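Local atomic coordinates of teicoplanin pseudoaglycone deacetylases Orf2 (Actinoplanes teichomyceticus, PDB entry 3DFF), a protein that probably removes, as a zinc-dependent hydrolase, the acetyl group from the pseudoaglycone of the antibiotic teicoplanin. Residues 46-51 and 70-75; 58-63 and 97-102; 107-112 and 119-124; 156-161 and 196-201. All blocks are in the same frame, centred on the assembly; numbering follows the deposited sequence. Where two conformers were deposited one is given.

Interaction 1 of 4, residues 46-51 and 70-75; sequences GAAQPP and DAVLYR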
loop_
_atom_site.group_PDB
_atom_site.type_symbol
_atom_site.label_atom_id
_atom_site.label_comp_id
_atom_site.label_asym_id
_atom_site.label_seq_id
_atom_site.Cartn_x
_atom_site.Cartn_y
_atom_site.Cartn_z
ATOM N N GLY A 46 -7.666 10.057 1.479
ATOM C CA GLY A 46 -8.307 11.382 1.503
ATOM C C GLY A 46 -9.781 11.304 1.176
ATOM O O GLY A 46 -10.191 10.564 0.271
ATOM N N ALA A 47 -10.584 12.050 1.943
ATOM C CA ALA A 47 -12.029 12.093 1.759
ATOM C C ALA A 47 -12.396 12.534 0.352
ATOM O O ALA A 47 -11.809 13.460 -0.195
ATOM C CB ALA A 47 -12.633 13.036 2.768
ATOM N N ALA A 48 -13.377 11.864 -0.230
ATOM C CA ALA A 48 -13.847 12.222 -1.550
ATOM C C ALA A 48 -15.364 12.316 -1.527
ATOM O O ALA A 48 -16.039 11.645 -0.739
ATOM C CB ALA A 48 -13.383 11.194 -2.580
ATOM N N GLN A 49 -15.910 13.182 -2.362
ATOM C CA GLN A 49 -17.357 13.319 -2.417
ATOM C C GLN A 49 -17.793 13.456 -3.865
ATOM O O GLN A 49 -16.973 13.800 -4.708
ATOM C CB GLN A 49 -17.833 14.511 -1.574
ATOM C CG GLN A 49 -17.283 15.887 -1.960
ATOM C CD GLN A 49 -18.133 17.030 -1.382
ATOM O OE1 GLN A 49 -19.375 16.992 -1.422
ATOM N NE2 GLN A 49 -17.464 18.057 -0.854
ATOM N N PRO A 50 -19.074 13.163 -4.158
ATOM C CA PRO A 50 -19.539 13.357 -5.527
ATOM C C PRO A 50 -19.391 14.819 -5.966
ATOM O O PRO A 50 -19.314 15.720 -5.111
ATOM C CB PRO A 50 -21.021 12.973 -5.455
ATOM C CG PRO A 50 -21.133 12.093 -4.261
ATOM C CD PRO A 50 -20.142 12.640 -3.287
ATOM N N PRO A 51 -19.360 15.065 -7.288
ATOM C CA PRO A 51 -19.480 14.081 -8.377
ATOM C C PRO A 51 -18.270 13.172 -8.552
ATOM O O PRO A 51 -17.125 13.636 -8.475
ATOM C CB PRO A 51 -19.657 14.955 -9.630
ATOM C CG PRO A 51 -19.949 16.332 -9.125
ATOM C CD PRO A 51 -19.252 16.436 -7.811
ATOM N N ASP A 70 -20.249 7.045 -0.133
ATOM C CA ASP A 70 -18.998 7.593 0.390
ATOM C C ASP A 70 -18.036 6.428 0.595
ATOM O O ASP A 70 -17.871 5.917 1.710
ATOM C CB ASP A 70 -19.275 8.379 1.686
ATOM C CG ASP A 70 -18.045 9.099 2.231
ATOM O OD1 ASP A 70 -16.919 8.819 1.791
ATOM O OD2 ASP A 70 -18.211 9.948 3.144
ATOM N N ALA A 71 -17.408 6.011 -0.508
ATOM C CA ALA A 71 -16.542 4.845 -0.524
ATOM C C ALA A 71 -15.355 4.993 0.397
ATOM O O ALA A 71 -14.954 4.028 1.038
ATOM C CB ALA A 71 -16.084 4.544 -1.944
ATOM N N VAL A 72 -14.778 6.193 0.438
ATOM C CA VAL A 72 -13.619 6.419 1.288
ATOM C C VAL A 72 -13.993 6.166 2.758
ATOM O O VAL A 72 -13.222 5.535 3.485
ATOM C CB VAL A 72 -13.036 7.838 1.118
ATOM C CG1 VAL A 72 -11.904 8.083 2.135
ATOM C CG2 VAL A 72 -12.535 8.037 -0.312
ATOM N N LEU A 73 -15.154 6.653 3.197
ATOM C CA LEU A 73 -15.606 6.382 4.568
ATOM C C LEU A 73 -15.726 4.878 4.827
ATOM O O LEU A 73 -15.212 4.388 5.834
ATOM C CB LEU A 73 -16.935 7.093 4.893
ATOM C CG LEU A 73 -17.436 6.957 6.334
ATOM C CD1 LEU A 73 -16.418 7.535 7.328
ATOM C CD2 LEU A 73 -18.779 7.631 6.475
ATOM N N TYR A 74 -16.381 4.152 3.917
ATOM C CA TYR A 74 -16.524 2.697 4.048
ATOM C C TYR A 74 -15.151 2.049 4.176
ATOM O O TYR A 74 -14.935 1.214 5.054
ATOM C CB TYR A 74 -17.267 2.081 2.858
ATOM C CG TYR A 74 -18.779 2.104 2.958
ATOM C CD1 TYR A 74 -19.501 3.215 2.532
ATOM C CD2 TYR A 74 -19.485 1.008 3.450
ATOM C CE1 TYR A 74 -20.891 3.264 2.616
ATOM C CE2 TYR A 74 -20.898 1.040 3.534
ATOM C CZ TYR A 74 -21.582 2.179 3.114
ATOM O OH TYR A 74 -22.958 2.236 3.189
ATOM N N ARG A 75 -14.214 2.453 3.321
ATOM C CA ARG A 75 -12.890 1.847 3.298
ATOM C C ARG A 75 -12.055 2.214 4.516
ATOM O O ARG A 75 -11.250 1.412 5.017
ATOM C CB ARG A 75 -12.168 2.205 1.989
ATOM C CG ARG A 75 -12.809 1.557 0.772
ATOM C CD ARG A 75 -11.907 1.687 -0.449
ATOM N NE ARG A 75 -10.694 0.886 -0.311
ATOM C CZ ARG A 75 -9.683 0.915 -1.179
ATOM N NH1 ARG A 75 -9.735 1.725 -2.225
ATOM N NH2 ARG A 75 -8.612 0.156 -0.989
HETATM O O HOH W 1 -14.962 10.679 2.375
HETATM O O HOH W 2 -15.799 8.739 -0.745
#
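V72 lies in the first turn of helix 71-85 and brings both its methyl groups against the loop 46-51, where A48 and G46 receive them. D70, at the N-cap, begins this helix: its OD1 accepts from the backbone N of L73, with the nitrogen standing well above the carboxylate plane.

The side chain of V72 straddles the carbonyl of G46. V72 CG1, anti to the backbone N (chi1 174°), and V72 CG2 each approach G46 O at 3.5 Å. CG2 then continues toward A48, and A48 CB is the apolar partner of V72 CG2 at 4.0 Å. The methyl carbon of A48 also touches Y100, so A48, V72 and Y100 of the segment 97-102 pack together.

No direct hydrogen bond joins the two segments, and water does that work. One water accepts from A48 N and donates to D70 OD1 at 2.8 Å. A second donates to A48 O at 2.9 Å and to D70 OD1, and accepts from the backbone N of V72, an amide of the first helical turn. The backbone of A48 is thus tied through solvent to the cap of the helix. Carboxylate oxygen OD1 of D70 accepts three hydrogens here, two from the waters and one from L73 N at 3.1 Å with an N-H...O angle of 162°.

Interaction 2 of 4, residues 58-63 and 97-102; sequences RMHTIW and DSIYRK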
loop_
_atom_site.group_PDB
_atom_site.type_symbol
_atom_site.label_atom_id
_atom_site.label_comp_id
_atom_site.label_asym_id
_atom_site.label_seq_id
_atom_site.Cartn_x
_atom_site.Cartn_y
_atom_site.Cartn_z
ATOM N N ARG A 58 -17.843 3.015 -11.312
ATOM C CA ARG A 58 -17.665 1.597 -11.646
ATOM C C ARG A 58 -16.903 0.850 -10.550
ATOM O O ARG A 58 -17.237 -0.294 -10.213
ATOM C CB ARG A 58 -16.950 1.446 -12.997
ATOM C CG ARG A 58 -16.907 0.019 -13.519
ATOM C CD ARG A 58 -16.024 -0.113 -14.742
ATOM N NE ARG A 58 -15.665 -1.508 -15.008
ATOM C CZ ARG A 58 -14.534 -2.087 -14.606
ATOM N NH1 ARG A 58 -13.637 -1.398 -13.910
ATOM N NH2 ARG A 58 -14.295 -3.358 -14.903
HETATM N N MSE A 59 -15.880 1.488 -9.993
HETATM C CA MSE A 59 -15.103 0.872 -8.919
HETATM C C MSE A 59 -15.964 0.675 -7.686
HETATM O O MSE A 59 -15.895 -0.375 -7.026
HETATM C CB MSE A 59 -13.879 1.715 -8.558
HETATM C CG MSE A 59 -12.751 1.658 -9.576
HETATM SE SE MSE A 59 -12.223 -0.149 -10.127
HETATM C CE MSE A 59 -12.540 -1.150 -8.460
ATOM N N HIS A 60 -16.774 1.681 -7.377
ATOM C CA HIS A 60 -17.655 1.604 -6.203
ATOM C C HIS A 60 -18.577 0.397 -6.309
ATOM O O HIS A 60 -18.787 -0.319 -5.329
ATOM C CB HIS A 60 -18.444 2.894 -6.016
ATOM C CG HIS A 60 -17.571 4.075 -5.702
ATOM N ND1 HIS A 60 -18.029 5.371 -5.720
ATOM C CD2 HIS A 60 -16.262 4.141 -5.360
ATOM C CE1 HIS A 60 -17.035 6.191 -5.411
ATOM N NE2 HIS A 60 -15.958 5.469 -5.172
ATOM N N THR A 61 -19.108 0.169 -7.510
ATOM C CA THR A 61 -19.954 -0.990 -7.778
ATOM C C THR A 61 -19.207 -2.313 -7.574
ATOM O O THR A 61 -19.757 -3.254 -6.984
ATOM C CB THR A 61 -20.561 -0.898 -9.197
ATOM O OG1 THR A 61 -21.448 0.238 -9.241
ATOM C CG2 THR A 61 -21.335 -2.169 -9.536
ATOM N N ILE A 62 -17.950 -2.372 -8.023
ATOM C CA ILE A 62 -17.110 -3.558 -7.859
ATOM C C ILE A 62 -16.842 -3.809 -6.365
ATOM O O ILE A 62 -16.728 -4.967 -5.919
ATOM C CB ILE A 62 -15.802 -3.402 -8.675
ATOM C CG1 ILE A 62 -16.118 -3.592 -10.167
ATOM C CG2 ILE A 62 -14.721 -4.375 -8.209
ATOM C CD1 ILE A 62 -15.008 -3.105 -11.090
ATOM N N TRP A 63 -16.798 -2.723 -5.595
ATOM C CA TRP A 63 -16.567 -2.781 -4.149
ATOM C C TRP A 63 -17.841 -3.055 -3.353
ATOM O O TRP A 63 -17.824 -3.021 -2.119
ATOM C CB TRP A 63 -15.947 -1.468 -3.667
ATOM C CG TRP A 63 -14.564 -1.232 -4.185
ATOM C CD1 TRP A 63 -13.685 -2.166 -4.656
ATOM C CD2 TRP A 63 -13.880 0.024 -4.228
ATOM N NE1 TRP A 63 -12.502 -1.563 -5.009
ATOM C CE2 TRP A 63 -12.595 -0.217 -4.752
ATOM C CE3 TRP A 63 -14.232 1.331 -3.865
ATOM C CZ2 TRP A 63 -11.659 0.802 -4.931
ATOM C CZ3 TRP A 63 -13.318 2.338 -4.048
ATOM C CH2 TRP A 63 -12.040 2.072 -4.587
ATOM N N ASP A 97 -7.193 9.085 -3.770
ATOM C CA ASP A 97 -6.930 7.937 -4.631
ATOM C C ASP A 97 -6.956 8.364 -6.106
ATOM O O ASP A 97 -7.722 9.241 -6.475
ATOM C CB ASP A 97 -7.980 6.859 -4.417
ATOM C CG ASP A 97 -7.626 5.580 -5.158
ATOM O OD1 ASP A 97 -7.700 5.537 -6.411
ATOM O OD2 ASP A 97 -7.214 4.638 -4.496
ATOM N N SER A 98 -6.150 7.710 -6.932
ATOM C CA SER A 98 -6.100 7.995 -8.379
ATOM C C SER A 98 -7.477 8.084 -9.030
ATOM O O SER A 98 -7.638 8.876 -9.957
ATOM C CB SER A 98 -5.247 6.961 -9.109
ATOM O OG SER A 98 -5.776 5.660 -8.912
ATOM N N ILE A 99 -8.470 7.316 -8.561
ATOM C CA ILE A 99 -9.801 7.379 -9.203
ATOM C C ILE A 99 -10.573 8.659 -8.911
ATOM O O ILE A 99 -11.628 8.912 -9.514
ATOM C CB ILE A 99 -10.688 6.150 -8.900
ATOM C CG1 ILE A 99 -10.901 5.981 -7.378
ATOM C CG2 ILE A 99 -10.097 4.917 -9.532
ATOM C CD1 ILE A 99 -12.031 4.950 -7.032
ATOM N N TYR A 100 -10.064 9.472 -7.988
ATOM C CA TYR A 100 -10.762 10.695 -7.631
ATOM C C TYR A 100 -10.015 11.944 -8.073
ATOM O O TYR A 100 -10.562 13.043 -7.935
ATOM C CB TYR A 100 -11.004 10.785 -6.112
ATOM C CG TYR A 100 -11.723 9.587 -5.524
ATOM C CD1 TYR A 100 -12.994 9.180 -6.008
ATOM C CD2 TYR A 100 -11.143 8.848 -4.491
ATOM C CE1 TYR A 100 -13.649 8.087 -5.464
ATOM C CE2 TYR A 100 -11.806 7.738 -3.940
ATOM C CZ TYR A 100 -13.048 7.367 -4.434
ATOM O OH TYR A 100 -13.678 6.256 -3.894
ATOM N N ARG A 101 -8.779 11.781 -8.555
ATOM C CA ARG A 101 -7.953 12.952 -8.863
ATOM C C ARG A 101 -8.277 13.523 -10.238
ATOM O O ARG A 101 -8.709 12.811 -11.136
ATOM C CB ARG A 101 -6.454 12.635 -8.776
ATOM C CG ARG A 101 -5.997 12.264 -7.353
ATOM C CD ARG A 101 -4.492 12.539 -7.161
ATOM N NE ARG A 101 -3.589 11.777 -8.027
ATOM C CZ ARG A 101 -3.199 10.530 -7.779
ATOM N NH1 ARG A 101 -3.680 9.876 -6.735
ATOM N NH2 ARG A 101 -2.357 9.917 -8.588
ATOM N N LYS A 102 -8.040 14.830 -10.382
ATOM C CA LYS A 102 -8.164 15.525 -11.656
ATOM C C LYS A 102 -6.815 16.031 -12.169
ATOM O O LYS A 102 -5.880 16.234 -11.379
ATOM C CB LYS A 102 -9.097 16.707 -11.518
ATOM C CG LYS A 102 -10.554 16.296 -11.442
ATOM C CD LYS A 102 -11.443 17.510 -11.386
ATOM C CE LYS A 102 -12.905 17.125 -11.376
ATOM N NZ LYS A 102 -13.757 18.341 -11.274
#
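I99 brings the tip of its side chain against M59 (a selenomethionine) and W63, at the end of helix 54-62. Its CB heads toward the helix. CG1 takes the crowded position between the backbone N and the carbonyl carbon (chi1 58°), and there I99 CG1 sits over the centre of one face of its neighbour's ring, Y100, 3.8 Å above the plane. I99 CD1, the tip, meets W63 CH2 at 3.8 Å, the two side chains reaching toward each other tip to tip, while M59 CB lies 4.0 Å from I99 CD1.

The backbone that presents I99 is set by an Asx turn: D97 OD1 uses its anti lone pair to accept from I99 N at 2.9 Å. D97 binds zinc in a crystal structure of this protein, though no zinc is bound there in this chain, and S98 N is bonded to D163 of the same site. The same short loop thus carries a residue of that zinc site and, two residues on, the isoleucine that packs on the helix.

Beside the apolar contact, the rings of H60 and Y100 touch rim to rim with planes at 44°. H60 NE2 and Y100 OH share a hydrogen bond of 2.7 Å (161°), in which either could be the donor; each of these atoms lies at the edge of the other's ring, near its plane. Y100 OH also lies at the edge of the W63 indole, 3.9 Å from W63 CZ3. H60 ND1 is hydrogen-bonded to the carbonyl oxygen of P67, so both imidazole nitrogens have partners. A neutral ring donating from ND1 would probably leave NE2 to accept the tyrosine's hydrogen.

Interaction 3 of 4, residues 107-112 and 119-124; sequences RWLTAH and LAVNDH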
loop_
_atom_site.group_PDB
_atom_site.type_symbol
_atom_site.label_atom_id
_atom_site.label_comp_id
_atom_site.label_asym_id
_atom_site.label_seq_id
_atom_site.Cartn_x
_atom_site.Cartn_y
_atom_site.Cartn_z
ATOM N N ARG A 107 -9.674 17.476 -16.657
ATOM C CA ARG A 107 -10.052 16.090 -16.952
ATOM C C ARG A 107 -9.793 15.215 -15.725
ATOM O O ARG A 107 -8.978 15.559 -14.877
ATOM C CB ARG A 107 -9.285 15.544 -18.156
ATOM C CG ARG A 107 -9.736 16.148 -19.509
ATOM C CD ARG A 107 -9.036 15.471 -20.677
ATOM N NE ARG A 107 -7.589 15.645 -20.598
ATOM C CZ ARG A 107 -6.699 14.777 -21.066
ATOM N NH1 ARG A 107 -7.090 13.657 -21.660
ATOM N NH2 ARG A 107 -5.400 15.033 -20.935
ATOM N N TRP A 108 -10.509 14.095 -15.616
ATOM C CA TRP A 108 -10.166 13.092 -14.604
ATOM C C TRP A 108 -8.814 12.491 -14.924
ATOM O O TRP A 108 -8.447 12.325 -16.098
ATOM C CB TRP A 108 -11.191 11.964 -14.613
ATOM C CG TRP A 108 -12.563 12.409 -14.203
ATOM C CD1 TRP A 108 -13.667 12.504 -15.013
ATOM C CD2 TRP A 108 -12.982 12.826 -12.900
ATOM N NE1 TRP A 108 -14.740 12.953 -14.288
ATOM C CE2 TRP A 108 -14.353 13.154 -12.989
ATOM C CE3 TRP A 108 -12.336 12.942 -11.658
ATOM C CZ2 TRP A 108 -15.088 13.584 -11.885
ATOM C CZ3 TRP A 108 -13.059 13.390 -10.562
ATOM C CH2 TRP A 108 -14.434 13.704 -10.685
ATOM N N LEU A 109 -8.076 12.113 -13.889
ATOM C CA LEU A 109 -6.815 11.424 -14.091
ATOM C C LEU A 109 -7.031 10.041 -14.735
ATOM O O LEU A 109 -6.323 9.646 -15.671
ATOM C CB LEU A 109 -6.102 11.265 -12.742
ATOM C CG LEU A 109 -4.842 10.406 -12.753
ATOM C CD1 LEU A 109 -3.756 10.955 -13.663
ATOM C CD2 LEU A 109 -4.328 10.335 -11.337
ATOM N N THR A 110 -7.999 9.295 -14.203
ATOM C CA THR A 110 -8.233 7.914 -14.638
ATOM C C THR A 110 -9.553 7.831 -15.416
ATOM O O THR A 110 -10.540 8.473 -15.067
ATOM C CB THR A 110 -8.273 6.939 -13.433
ATOM O OG1 THR A 110 -9.361 7.299 -12.608
ATOM C CG2 THR A 110 -7.002 7.051 -12.608
ATOM N N ALA A 111 -9.555 7.036 -16.479
ATOM C CA ALA A 111 -10.724 6.933 -17.342
ATOM C C ALA A 111 -11.056 5.487 -17.630
ATOM O O ALA A 111 -10.160 4.659 -17.710
ATOM C CB ALA A 111 -10.483 7.677 -18.641
ATOM N N HIS A 112 -12.346 5.200 -17.786
ATOM C CA HIS A 112 -12.790 3.902 -18.284
ATOM C C HIS A 112 -12.834 3.940 -19.810
ATOM O O HIS A 112 -13.344 4.895 -20.400
ATOM C CB HIS A 112 -14.176 3.554 -17.740
ATOM C CG HIS A 112 -14.718 2.259 -18.263
ATOM N ND1 HIS A 112 -14.277 1.035 -17.814
ATOM C CD2 HIS A 112 -15.657 2.001 -19.205
ATOM C CE1 HIS A 112 -14.922 0.075 -18.456
ATOM N NE2 HIS A 112 -15.773 0.634 -19.297
ATOM N N LEU A 119 -8.388 0.199 -16.144
ATOM C CA LEU A 119 -8.551 1.651 -16.272
ATOM C C LEU A 119 -7.294 2.314 -16.834
ATOM O O LEU A 119 -6.174 1.954 -16.474
ATOM C CB LEU A 119 -8.918 2.282 -14.929
ATOM C CG LEU A 119 -10.241 1.863 -14.283
ATOM C CD1 LEU A 119 -10.349 2.450 -12.886
ATOM C CD2 LEU A 119 -11.433 2.278 -15.134
ATOM N N ALA A 120 -7.501 3.279 -17.719
ATOM C CA ALA A 120 -6.408 4.016 -18.339
ATOM C C ALA A 120 -6.131 5.297 -17.555
ATOM O O ALA A 120 -7.040 5.884 -16.992
ATOM C CB ALA A 120 -6.762 4.350 -19.781
ATOM N N VAL A 121 -4.871 5.709 -17.527
ATOM C CA VAL A 121 -4.468 6.997 -16.961
ATOM C C VAL A 121 -4.236 7.999 -18.090
ATOM O O VAL A 121 -3.508 7.720 -19.037
ATOM C CB VAL A 121 -3.184 6.851 -16.117
ATOM C CG1 VAL A 121 -2.798 8.167 -15.501
ATOM C CG2 VAL A 121 -3.391 5.822 -15.028
ATOM N N ASN A 122 -4.865 9.159 -17.974
ATOM C CA ASN A 122 -4.726 10.227 -18.959
ATOM C C ASN A 122 -3.361 10.878 -18.895
ATOM O O ASN A 122 -2.799 11.057 -17.818
ATOM C CB ASN A 122 -5.833 11.263 -18.753
ATOM C CG ASN A 122 -7.171 10.782 -19.265
ATOM O OD1 ASN A 122 -8.207 11.009 -18.649
ATOM N ND2 ASN A 122 -7.149 10.113 -20.407
ATOM N N ASP A 123 -2.799 11.218 -20.055
ATOM C CA ASP A 123 -1.480 11.800 -20.063
ATOM C C ASP A 123 -1.490 13.159 -19.377
ATOM O O ASP A 123 -2.475 13.890 -19.464
ATOM C CB ASP A 123 -0.974 11.911 -21.506
ATOM C CG ASP A 123 -0.633 10.549 -22.110
ATOM O OD1 ASP A 123 0.195 9.804 -21.522
ATOM O OD2 ASP A 123 -1.173 10.253 -23.191
ATOM N N HIS A 124 -0.398 13.479 -18.684
ATOM C CA HIS A 124 -0.286 14.743 -17.967
ATOM C C HIS A 124 1.183 15.106 -17.716
ATOM O O HIS A 124 2.072 14.269 -17.892
ATOM C CB HIS A 124 -1.043 14.643 -16.632
ATOM C CG HIS A 124 -0.575 13.514 -15.774
ATOM N ND1 HIS A 124 -0.976 12.211 -15.979
ATOM C CD2 HIS A 124 0.292 13.481 -14.732
ATOM C CE1 HIS A 124 -0.394 11.428 -15.090
ATOM N NE2 HIS A 124 0.394 12.171 -14.332
HETATM O O HOH W 3 -4.834 11.159 -22.209
HETATM O O HOH W 4 -3.053 16.637 -19.935
#
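A120 O is approached by two groups: A111 N donates to it at 2.8 Å, and T110 CA makes a CA-H...O contact with it at 3.3 Å. A111 O returns the favour, accepting from A120 N at 3.0 Å. Two residues along, N122 N gives L109 O a bond of 2.8 Å that is almost straight (N-H...O angle 173°), and the CA-H of V121 adds a longer contact to that same oxygen.

These bonds make a short antiparallel beta hairpin of strands 110-111 and 120-121. T110 and V121 form its non-hydrogen-bonded pair, with side chains on one face; A111 and A120 form the hydrogen-bonded pair and turn to the other. Next to T110, L109 lies alongside V121, pointing the same way, with L109 CD1 a tight 3.5 Å from V121 CG1. The same methyl carbon, CD1 of L109, reaches H124 CE1 at 3.7 Å.

H124 is fixed twice over. Its CG stands between the backbone N and the carbonyl carbon (chi1 56°), and H124 ND1 donates in the ring plane to N122 O at 2.8 Å. NE2 is bonded to D129, its partner in a zinc site seen in a crystal structure of the protein, though no zinc is bound there in this chain. Beyond the open end of the hairpin, R107 forms a salt bridge with D105, and N122 CB lies over one face of its guanidinium.

Interaction 4 of 4, residues 156-161 and 196-201; sequences AAIGEH and GAVELP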
loop_
_atom_site.group_PDB
_atom_site.type_symbol
_atom_site.label_atom_id
_atom_site.label_comp_id
_atom_site.label_asym_id
_atom_site.label_seq_id
_atom_site.Cartn_x
_atom_site.Cartn_y
_atom_site.Cartn_z
ATOM N N ALA A 156 7.106 -1.685 -2.273
ATOM C CA ALA A 156 8.026 -1.693 -3.407
ATOM C C ALA A 156 7.415 -1.138 -4.705
ATOM O O ALA A 156 8.152 -0.798 -5.628
ATOM C CB ALA A 156 8.531 -3.132 -3.655
ATOM N N ALA A 157 6.085 -1.071 -4.763
ATOM C CA ALA A 157 5.341 -0.682 -5.966
ATOM C C ALA A 157 5.536 -1.687 -7.108
ATOM O O ALA A 157 5.501 -1.328 -8.276
ATOM C CB ALA A 157 5.653 0.780 -6.425
ATOM N N ILE A 158 5.707 -2.954 -6.748
ATOM C CA ILE A 158 5.550 -4.026 -7.734
ATOM C C ILE A 158 4.125 -3.928 -8.285
ATOM O O ILE A 158 3.165 -3.743 -7.525
ATOM C CB ILE A 158 5.833 -5.385 -7.088
ATOM C CG1 ILE A 158 7.320 -5.484 -6.730
ATOM C CG2 ILE A 158 5.413 -6.560 -8.006
ATOM C CD1 ILE A 158 7.631 -6.548 -5.673
ATOM N N GLY A 159 3.997 -4.008 -9.614
ATOM C CA GLY A 159 2.700 -3.813 -10.254
ATOM C C GLY A 159 2.500 -2.419 -10.822
ATOM O O GLY A 159 1.551 -2.188 -11.573
ATOM N N GLU A 160 3.377 -1.491 -10.419
ATOM C CA GLU A 160 3.495 -0.144 -11.009
ATOM C C GLU A 160 2.239 0.735 -10.873
ATOM O O GLU A 160 2.011 1.626 -11.707
ATOM C CB GLU A 160 3.962 -0.221 -12.484
ATOM C CG GLU A 160 5.333 -0.896 -12.681
ATOM C CD GLU A 160 5.753 -1.029 -14.147
ATOM O OE1 GLU A 160 6.486 -1.990 -14.466
ATOM O OE2 GLU A 160 5.369 -0.182 -14.974
ATOM N N HIS A 161 1.430 0.512 -9.831
ATOM C CA HIS A 161 0.272 1.388 -9.612
ATOM C C HIS A 161 0.821 2.787 -9.299
ATOM O O HIS A 161 1.691 2.939 -8.418
ATOM C CB HIS A 161 -0.624 0.916 -8.471
ATOM C CG HIS A 161 -1.876 1.727 -8.327
ATOM N ND1 HIS A 161 -3.133 1.201 -8.539
ATOM C CD2 HIS A 161 -2.064 3.030 -8.001
ATOM C CE1 HIS A 161 -4.039 2.143 -8.344
ATOM N NE2 HIS A 161 -3.416 3.267 -8.028
ATOM N N GLY A 196 8.662 -8.772 -10.292
ATOM C CA GLY A 196 9.239 -8.376 -9.016
ATOM C C GLY A 196 10.209 -7.209 -9.118
ATOM O O GLY A 196 10.408 -6.483 -8.145
ATOM N N ALA A 197 10.796 -7.012 -10.295
ATOM C CA ALA A 197 11.795 -5.949 -10.469
ATOM C C ALA A 197 11.128 -4.576 -10.450
ATOM O O ALA A 197 10.047 -4.406 -11.013
ATOM C CB ALA A 197 12.576 -6.152 -11.767
ATOM N N VAL A 198 11.757 -3.613 -9.774
ATOM C CA VAL A 198 11.280 -2.230 -9.768
ATOM C C VAL A 198 12.412 -1.239 -10.046
ATOM O O VAL A 198 13.589 -1.531 -9.812
ATOM C CB VAL A 198 10.538 -1.829 -8.439
ATOM C CG1 VAL A 198 9.233 -2.609 -8.271
ATOM C CG2 VAL A 198 11.434 -1.994 -7.219
ATOM N N GLU A 199 12.041 -0.079 -10.573
ATOM C CA GLU A 199 12.987 0.991 -10.834
ATOM C C GLU A 199 12.777 2.033 -9.737
ATOM O O GLU A 199 11.703 2.628 -9.631
ATOM C CB GLU A 199 12.740 1.588 -12.232
ATOM C CG GLU A 199 13.475 2.921 -12.528
ATOM C CD GLU A 199 14.761 2.757 -13.344
ATOM O OE1 GLU A 199 15.656 3.642 -13.245
ATOM O OE2 GLU A 199 14.881 1.752 -14.087
ATOM N N LEU A 200 13.806 2.228 -8.914
ATOM C CA LEU A 200 13.771 3.201 -7.827
ATOM C C LEU A 200 14.293 4.561 -8.312
ATOM O O LEU A 200 14.985 4.630 -9.319
ATOM C CB LEU A 200 14.627 2.698 -6.662
ATOM C CG LEU A 200 14.149 1.404 -5.987
ATOM C CD1 LEU A 200 15.095 0.997 -4.876
ATOM C CD2 LEU A 200 12.714 1.534 -5.428
ATOM N N PRO A 201 13.974 5.646 -7.585
ATOM C CA PRO A 201 14.583 6.934 -7.964
ATOM C C PRO A 201 16.093 6.893 -7.855
ATOM O O PRO A 201 16.632 6.143 -7.034
ATOM C CB PRO A 201 14.007 7.931 -6.949
ATOM C CG PRO A 201 12.792 7.247 -6.365
ATOM C CD PRO A 201 13.065 5.767 -6.434
HETATM O O HOH W 5 8.194 -2.665 -11.944
#
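I158 and V198 carry matching first torsions: chi1 of -68° sets CG1 of I158 anti to its carbonyl carbon, and -66° does the same for CG1 of V198. The two side chains then cross at about a right angle, with I158 CG1 and V198 CG1 3.8 Å apart. I158 CG1 also approaches G196 O at 3.5 Å, and its CD1 leans on the same carbonyl. V198 points toward the other segment and lays V198 CG1 against A156 O, 3.4 Å away; the oxygen's hydrogen bond comes from R168 NH1.

I158 is the second residue of a type II beta turn from A157 to E160, closed by E160 N donating to A157 O at 3.0 Å. G159, with a positive phi of 99°, occupies the third position. The loop follows parallel strand 151-155 and leads through H161, the N-cap of helix 162-178, toward the zinc ligand H164. Through V198 on A156, the loop 196-201, which leads to strand 204-211, packs at the carboxyl end of strand 151-155, the middle strand of the sheet. A single polar link runs through water, which donates to E160 OE1 at 3.1 Å and to A197 O at 2.7 Å.

In the fold
Interactions 1 and 2 touch directly, their centres about 9 Å apart: V72 CG2 packs on Y100 CE2 at 3.7 Å, and R75 makes a cation-pi contact with W63. Interaction 2 runs on into interaction 3 through a probable hydrogen bond between R101 O and L109 N (2.9 Å). Interaction 4 stands apart, about 22 Å from interaction 2 between centres, yet H161 and S98 bring them together in a weak hydrogen bond. The bound zinc ion, held by H16, D19 and H164, lies about 9 Å from the side chains of both W63 and A157, so the end of helix 54-62 in interaction 2 and the 156-161 loop in interaction 4 approach the metal, with interactions 1 and 3 farther out.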